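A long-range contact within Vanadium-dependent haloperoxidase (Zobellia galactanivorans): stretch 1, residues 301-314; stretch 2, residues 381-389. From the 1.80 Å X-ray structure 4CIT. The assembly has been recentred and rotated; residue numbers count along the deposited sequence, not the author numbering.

Stretch 1, residues 301-314: RKTNSDFAKTLFAY
Stretch 2, residues 381-389: EVFGDNFSF

Stretch 1 leaves one helix after Lys302, turns, and enters another at Phe307; stretch 2 ends a helix at Phe383, then turns through Gly384 (phi/psi 105/164) and Asn386, both at positive phi, before reaching Phe389. Together they bury 443 Å². CA-CA distances are 8.3 Å for Lys302-Phe389, 8.4 Å for Thr303-Phe383 and 6.6 Å for Ala313-Val382.

Arg301 directs its CA-to-CB bond away from stretch 2 and ties the turn to the second helix, NH2 donating to Thr310 OG1 at 2.8 Å. Exposed Lys302 (ttt, chi4 -100°) is long enough for NZ to donate to Ser388 O at 2.9 Å while its charge sits over the broad Phe387 (t) ring face, NZ 4.6 Å from the centroid. Thr303 (p, -96/1), also exposed, serves two rings: CG2 meets the Phe387 edge at CE2 (3.6 Å), and OG1 lies 3.6 Å from Phe383 (m) CE1. Asn304 takes positive phi (52/41) in a Schellman motif, closing the first helix. Ser305 (m), a short side chain, sets OG at the Phe383 edge, 3.8 Å from CE1. Asp306 (p) caps the second helix, OD1 accepting from Lys309 N at 3.0 Å.

Lys309 (tptm) lays CE 4.0 Å from Val382 (t) CG1; one water's O accepts from Lys309 NZ at 2.8 Å and donates to Val382 O at 2.7 Å. Buried Phe312 (t) and Ala313 suit apolar Val382: Phe312 CE2 lies 4.0 Å from Val382 CG2, and compact Ala313 sets CB 3.8 Å from both Val382 CG1 and Phe383 CZ.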

ATOM      1  N   ARG A 301       5.328 -10.887 -12.770  1.00 11.62           N
ATOM      2  CA  ARG A 301       6.128 -10.963 -13.987  1.00 12.61           C
ATOM      3  C   ARG A 301       6.994 -12.229 -13.964  1.00 14.84           C
ATOM      4  O   ARG A 301       7.076 -12.980 -14.989  1.00 14.23           O
ATOM      5  CB  ARG A 301       6.963  -9.707 -14.184  1.00 15.02           C
ATOM      6  CG  ARG A 301       6.144  -8.446 -14.398  1.00 18.19           C
ATOM      7  CD  ARG A 301       5.397  -8.369 -15.762  1.00 19.35           C
ATOM      8  NE  ARG A 301       4.304  -9.326 -15.816  1.00 20.54           N
ATOM      9  CZ  ARG A 301       3.164  -9.159 -15.110  1.00 18.57           C
ATOM     10  NH1 ARG A 301       2.910  -7.996 -14.350  1.00 15.85           N
ATOM     11  NH2 ARG A 301       2.288 -10.119 -15.175  1.00 18.59           N
ATOM     12  N   LYS A 302       7.577 -12.550 -12.797  1.00 13.61           N
ATOM     13  CA  LYS A 302       8.497 -13.731 -12.616  1.00 16.72           C
ATOM     14  C   LYS A 302       7.780 -15.081 -12.876  1.00 17.04           C
ATOM     15  O   LYS A 302       8.396 -16.009 -13.356  1.00 17.10           O
ATOM     16  CB  LYS A 302       9.131 -13.743 -11.210  1.00 20.36           C
ATOM     17  CG  LYS A 302      10.198 -14.805 -10.974  1.00 31.40           C
ATOM     18  CD  LYS A 302      10.913 -14.654  -9.602  1.00 32.24           C
ATOM     19  CE  LYS A 302      11.875 -15.821  -9.331  1.00 38.49           C
ATOM     20  NZ  LYS A 302      11.316 -16.897  -8.411  1.00 42.60           N
ATOM     21  N   THR A 303       6.476 -15.108 -12.669  1.00 13.41           N
ATOM     22  CA  THR A 303       5.610 -16.250 -12.868  1.00 15.16           C
ATOM     23  C   THR A 303       4.912 -16.259 -14.234  1.00 15.20           C
ATOM     24  O   THR A 303       4.093 -17.134 -14.483  1.00 14.51           O
ATOM     25  CB  THR A 303       4.613 -16.376 -11.727  1.00 14.80           C
ATOM     26  OG1 THR A 303       3.825 -15.165 -11.578  1.00 12.37           O
ATOM     27  CG2 THR A 303       5.270 -16.753 -10.441  1.00 15.74           C
ATOM     28  N   ASN A 304       5.201 -15.259 -15.052  1.00 15.76           N
ATOM     29  CA  ASN A 304       4.525 -15.065 -16.357  1.00 18.64           C
ATOM     30  C   ASN A 304       3.056 -15.075 -16.207  1.00 16.93           C
ATOM     31  O   ASN A 304       2.346 -15.684 -17.015  1.00 17.53           O
ATOM     32  CB  ASN A 304       4.949 -16.186 -17.330  1.00 22.43           C
ATOM     33  CG  ASN A 304       6.431 -16.149 -17.594  1.00 29.73           C
ATOM     34  OD1 ASN A 304       7.147 -17.158 -17.433  1.00 40.75           O
ATOM     35  ND2 ASN A 304       6.927 -14.972 -17.931  1.00 28.44           N
ATOM     36  N   SER A 305       2.535 -14.435 -15.154  1.00 12.80           N
ATOM     37  CA  SER A 305       1.100 -14.468 -14.892  1.00 12.61           C
ATOM     38  C   SER A 305       0.376 -13.662 -15.971  1.00 14.21           C
ATOM     39  O   SER A 305       0.857 -12.572 -16.389  1.00 12.71           O
ATOM     40  CB  SER A 305       0.831 -13.776 -13.552  1.00 12.03           C
ATOM     41  OG  SER A 305       1.408 -14.556 -12.492  1.00 13.32           O
ATOM     42  N   ASP A 306      -0.739 -14.238 -16.433  1.00 11.41           N
ATOM     43  CA  ASP A 306      -1.501 -13.593 -17.483  1.00 12.33           C
ATOM     44  C   ASP A 306      -2.274 -12.322 -16.946  1.00 11.86           C
ATOM     45  O   ASP A 306      -2.172 -11.963 -15.774  1.00 12.80           O
ATOM     46  CB  ASP A 306      -2.378 -14.592 -18.253  1.00 14.57           C
ATOM     47  CG  ASP A 306      -3.536 -15.118 -17.463  1.00 17.42           C
ATOM     48  OD1 ASP A 306      -3.878 -14.587 -16.387  1.00 16.07           O
ATOM     49  OD2 ASP A 306      -4.163 -16.141 -17.925  1.00 19.82           O
ATOM     50  N   PHE A 307      -2.975 -11.626 -17.809  1.00 10.95           N
ATOM     51  CA  PHE A 307      -3.637 -10.388 -17.420  1.00 10.53           C
ATOM     52  C   PHE A 307      -4.536 -10.597 -16.224  1.00 10.89           C
ATOM     53  O   PHE A 307      -4.532  -9.800 -15.253  1.00 10.25           O
ATOM     54  CB  PHE A 307      -4.445  -9.843 -18.589  1.00 11.50           C
ATOM     55  CG  PHE A 307      -4.987  -8.464 -18.319  1.00 11.80           C
ATOM     56  CD1 PHE A 307      -6.270  -8.271 -17.725  1.00 12.62           C
ATOM     57  CD2 PHE A 307      -4.260  -7.323 -18.667  1.00 12.07           C
ATOM     58  CE1 PHE A 307      -6.782  -7.018 -17.527  1.00 11.64           C
ATOM     59  CE2 PHE A 307      -4.794  -6.057 -18.491  1.00 12.61           C
ATOM     60  CZ  PHE A 307      -6.000  -5.891 -17.837  1.00 11.35           C
ATOM     61  N   ALA A 308      -5.433 -11.586 -16.297  1.00 12.40           N
ATOM     62  CA  ALA A 308      -6.381 -11.854 -15.228  1.00 12.08           C
ATOM     63  C   ALA A 308      -5.748 -12.271 -13.915  1.00 11.94           C
ATOM     64  O   ALA A 308      -6.180 -11.769 -12.874  1.00 10.32           O
ATOM     65  CB  ALA A 308      -7.456 -12.854 -15.633  1.00 13.01           C
ATOM     66  N   LYS A 309      -4.732 -13.125 -13.954  1.00  9.71           N
ATOM     67  CA  LYS A 309      -4.048 -13.582 -12.743  1.00 10.49           C
ATOM     68  C   LYS A 309      -3.271 -12.401 -12.119  1.00 10.14           C
ATOM     69  O   LYS A 309      -3.293 -12.211 -10.924  1.00  9.89           O
ATOM     70  CB  LYS A 309      -3.110 -14.706 -13.058  1.00 10.94           C
ATOM     71  CG  LYS A 309      -2.214 -15.195 -11.938  1.00 12.67           C
ATOM     72  CD  LYS A 309      -2.969 -15.711 -10.791  1.00 16.29           C
ATOM     73  CE  LYS A 309      -1.983 -16.395  -9.798  1.00 20.12           C
ATOM     74  NZ  LYS A 309      -1.305 -17.626 -10.330  1.00 21.86           N
ATOM     75  N   THR A 310      -2.666 -11.634 -12.962  1.00 10.17           N
ATOM     76  CA  THR A 310      -1.955 -10.391 -12.485  1.00 11.26           C
ATOM     77  C   THR A 310      -2.922  -9.478 -11.747  1.00 12.01           C
ATOM     78  O   THR A 310      -2.631  -8.979 -10.655  1.00 11.40           O
ATOM     79  CB  THR A 310      -1.281  -9.649 -13.636  1.00 13.07           C
ATOM     80  OG1 THR A 310      -0.305 -10.487 -14.191  1.00 12.81           O
ATOM     81  CG2 THR A 310      -0.578  -8.336 -13.164  1.00 13.05           C
ATOM     82  N   LEU A 311      -4.070  -9.159 -12.365  1.00 11.68           N
ATOM     83  CA  LEU A 311      -5.083  -8.322 -11.720  1.00 12.88           C
ATOM     84  C   LEU A 311      -5.667  -8.826 -10.486  1.00 12.48           C
ATOM     85  O   LEU A 311      -5.834  -8.115  -9.524  1.00 12.43           O
ATOM     86  CB  LEU A 311      -6.140  -7.986 -12.747  1.00 13.46           C
ATOM     87  CG  LEU A 311      -7.033  -6.843 -12.547  1.00 16.58           C
ATOM     88  CD1 LEU A 311      -6.325  -5.575 -12.026  1.00 14.61           C
ATOM     89  CD2 LEU A 311      -7.748  -6.623 -13.892  1.00 16.15           C
ATOM     90  N   PHE A 312      -5.959 -10.126 -10.439  1.00 11.49           N
ATOM     91  CA  PHE A 312      -6.315 -10.806  -9.247  1.00 10.42           C
ATOM     92  C   PHE A 312      -5.313 -10.559  -8.129  1.00  9.52           C
ATOM     93  O   PHE A 312      -5.708 -10.177  -7.028  1.00 10.40           O
ATOM     94  CB  PHE A 312      -6.402 -12.270  -9.594  1.00 11.66           C
ATOM     95  CG  PHE A 312      -6.441 -13.210  -8.449  1.00 11.37           C
ATOM     96  CD1 PHE A 312      -7.574 -13.437  -7.754  1.00 13.49           C
ATOM     97  CD2 PHE A 312      -5.331 -13.989  -8.172  1.00 13.08           C
ATOM     98  CE1 PHE A 312      -7.594 -14.368  -6.704  1.00 14.00           C
ATOM     99  CE2 PHE A 312      -5.365 -14.955  -7.196  1.00 14.09           C
ATOM    100  CZ  PHE A 312      -6.466 -15.118  -6.421  1.00 14.01           C
ATOM    101  N   ALA A 313      -4.073 -10.756  -8.394  1.00  9.56           N
ATOM    102  CA  ALA A 313      -3.103 -10.596  -7.391  1.00  9.69           C
ATOM    103  C   ALA A 313      -2.989  -9.122  -6.874  1.00 10.38           C
ATOM    104  O   ALA A 313      -2.934  -8.830  -5.629  1.00  9.63           O
ATOM    105  CB  ALA A 313      -1.771 -11.076  -7.861  1.00 11.14           C
ATOM    106  N   TYR A 314      -2.951  -8.184  -7.841  1.00  9.52           N
ATOM    107  CA  TYR A 314      -2.849  -6.788  -7.462  1.00  9.99           C
ATOM    108  C   TYR A 314      -4.074  -6.310  -6.681  1.00  9.33           C
ATOM    109  O   TYR A 314      -3.983  -5.484  -5.774  1.00  9.93           O
ATOM    110  CB  TYR A 314      -2.654  -5.856  -8.660  1.00 10.30           C
ATOM    111  CG  TYR A 314      -1.457  -6.065  -9.481  1.00 10.07           C
ATOM    112  CD1 TYR A 314      -0.460  -6.913  -9.118  1.00 11.13           C
ATOM    113  CD2 TYR A 314      -1.278  -5.334 -10.627  1.00 11.03           C
ATOM    114  CE1 TYR A 314       0.690  -7.048  -9.911  1.00 11.36           C
ATOM    115  CE2 TYR A 314      -0.128  -5.425 -11.413  1.00 10.41           C
ATOM    116  CZ  TYR A 314       0.841  -6.340 -11.051  1.00 11.91           C
ATOM    117  OH  TYR A 314       1.946  -6.560 -11.865  1.00 11.79           O
ATOM    118  N   GLU A 381      -0.250 -16.283  -0.135  1.00 10.16           N
ATOM    119  CA  GLU A 381      -1.428 -17.035  -0.496  1.00 11.91           C
ATOM    120  C   GLU A 381      -1.558 -17.114  -2.016  1.00 12.63           C
ATOM    121  O   GLU A 381      -1.873 -18.190  -2.525  1.00 14.75           O
ATOM    122  CB  GLU A 381      -2.698 -16.430   0.041  1.00 14.78           C
ATOM    123  CG  GLU A 381      -3.977 -17.279  -0.197  1.00 20.07           C
ATOM    124  CD  GLU A 381      -4.664 -17.123  -1.568  1.00 29.00           C
ATOM    125  OE1 GLU A 381      -4.834 -15.980  -2.071  1.00 23.65           O
ATOM    126  OE2 GLU A 381      -5.040 -18.202  -2.175  1.00 38.61           O
ATOM    127  N   VAL A 382      -1.259 -16.049  -2.726  1.00 10.06           N
ATOM    128  CA  VAL A 382      -1.388 -16.072  -4.216  1.00 10.12           C
ATOM    129  C   VAL A 382      -0.285 -16.805  -4.925  1.00 10.53           C
ATOM    130  O   VAL A 382      -0.584 -17.653  -5.839  1.00 10.83           O
ATOM    131  CB  VAL A 382      -1.540 -14.623  -4.770  1.00 10.64           C
ATOM    132  CG1 VAL A 382      -1.427 -14.530  -6.296  1.00 10.91           C
ATOM    133  CG2 VAL A 382      -2.767 -14.017  -4.252  1.00 11.68           C
ATOM    134  N   PHE A 383       0.976 -16.558  -4.559  1.00 10.21           N
ATOM    135  CA  PHE A 383       2.149 -16.993  -5.280  1.00 10.80           C
ATOM    136  C   PHE A 383       2.964 -18.079  -4.567  1.00 11.81           C
ATOM    137  O   PHE A 383       3.821 -18.712  -5.174  1.00 13.49           O
ATOM    138  CB  PHE A 383       3.071 -15.843  -5.584  1.00 10.84           C
ATOM    139  CG  PHE A 383       2.507 -14.833  -6.513  1.00 11.07           C
ATOM    140  CD1 PHE A 383       2.300 -15.170  -7.850  1.00 12.03           C
ATOM    141  CD2 PHE A 383       2.209 -13.560  -6.075  1.00 11.44           C
ATOM    142  CE1 PHE A 383       1.843 -14.203  -8.773  1.00 12.59           C
ATOM    143  CE2 PHE A 383       1.659 -12.623  -6.983  1.00 11.18           C
ATOM    144  CZ  PHE A 383       1.539 -12.959  -8.321  1.00 10.95           C
ATOM    145  N   GLY A 384       2.669 -18.286  -3.297  1.00 11.63           N
ATOM    146  CA  GLY A 384       3.239 -19.412  -2.516  1.00 12.43           C
ATOM    147  C   GLY A 384       4.313 -18.906  -1.548  1.00 11.88           C
ATOM    148  O   GLY A 384       4.736 -17.732  -1.592  1.00 11.51           O
ATOM    149  N   ASP A 385       4.637 -19.780  -0.590  1.00 11.27           N
ATOM    150  CA  ASP A 385       5.741 -19.584   0.372  1.00 13.36           C
ATOM    151  C   ASP A 385       6.983 -19.941  -0.276  1.00 12.75           C
ATOM    152  O   ASP A 385       6.994 -20.562  -1.318  1.00 15.69           O
ATOM    153  CB  ASP A 385       5.517 -20.383   1.691  1.00 14.40           C
ATOM    154  CG  ASP A 385       6.370 -19.832   2.907  1.00 18.77           C
ATOM    155  OD1 ASP A 385       6.943 -18.704   2.860  1.00 16.88           O
ATOM    156  OD2 ASP A 385       6.432 -20.589   3.916  1.00 20.52           O
ATOM    157  N   ASN A 386       8.093 -19.487   0.305  1.00 14.45           N
ATOM    158  CA  ASN A 386       9.390 -19.741  -0.277  1.00 15.95           C
ATOM    159  C   ASN A 386       9.530 -19.216  -1.705  1.00 14.16           C
ATOM    160  O   ASN A 386      10.179 -19.808  -2.560  1.00 13.74           O
ATOM    161  CB  ASN A 386       9.803 -21.237  -0.132  1.00 18.63           C
ATOM    162  CG  ASN A 386      10.095 -21.612   1.295  1.00 22.41           C
ATOM    163  OD1 ASN A 386      10.364 -20.754   2.153  1.00 23.53           O
ATOM    164  ND2 ASN A 386       9.996 -22.905   1.593  1.00 24.81           N
ATOM    165  N   PHE A 387       8.892 -18.046  -1.968  1.00 12.58           N
ATOM    166  CA  PHE A 387       8.957 -17.428  -3.254  1.00 12.86           C
ATOM    167  C   PHE A 387      10.174 -16.497  -3.265  1.00 13.19           C
ATOM    168  O   PHE A 387      10.161 -15.402  -2.653  1.00 11.47           O
ATOM    169  CB  PHE A 387       7.670 -16.610  -3.549  1.00 11.20           C
ATOM    170  CG  PHE A 387       7.560 -16.129  -4.933  1.00 12.37           C
ATOM    171  CD1 PHE A 387       8.164 -14.945  -5.312  1.00 11.59           C
ATOM    172  CD2 PHE A 387       6.856 -16.835  -5.887  1.00 14.26           C
ATOM    173  CE1 PHE A 387       8.110 -14.493  -6.618  1.00 13.16           C
ATOM    174  CE2 PHE A 387       6.775 -16.382  -7.198  1.00 12.44           C
ATOM    175  CZ  PHE A 387       7.399 -15.207  -7.563  1.00 12.60           C
ATOM    176  N   SER A 388      11.243 -16.930  -3.919  1.00 13.17           N
ATOM    177  CA  SER A 388      12.450 -16.124  -3.918  1.00 15.32           C
ATOM    178  C   SER A 388      12.336 -15.033  -5.008  1.00 15.94           C
ATOM    179  O   SER A 388      11.770 -15.195  -6.089  1.00 15.32           O
ATOM    180  CB  SER A 388      13.715 -16.987  -4.044  1.00 18.94           C
ATOM    181  OG  SER A 388      13.745 -17.492  -5.358  1.00 23.35           O
ATOM    182  N   PHE A 389      12.884 -13.873  -4.710  1.00 13.86           N
ATOM    183  CA  PHE A 389      12.847 -12.771  -5.638  1.00 14.12           C
ATOM    184  C   PHE A 389      13.906 -11.742  -5.371  1.00 13.79           C
ATOM    185  O   PHE A 389      14.458 -11.627  -4.234  1.00 14.61           O
ATOM    186  CB  PHE A 389      11.415 -12.091  -5.686  1.00 12.57           C
ATOM    187  CG  PHE A 389      11.002 -11.397  -4.437  1.00 12.40           C
ATOM    188  CD1 PHE A 389      10.439 -12.114  -3.421  1.00 12.31           C
ATOM    189  CD2 PHE A 389      11.174  -9.996  -4.282  1.00 13.00           C
ATOM    190  CE1 PHE A 389      10.086 -11.489  -2.200  1.00 12.91           C
ATOM    191  CE2 PHE A 389      10.783  -9.376  -3.124  1.00 11.83           C
ATOM    192  CZ  PHE A 389      10.224 -10.113  -2.086  1.00 11.94           C
TER
HETATM  193  O   HOH W   1       0.026 -18.908  -8.161  1.00 18.94           O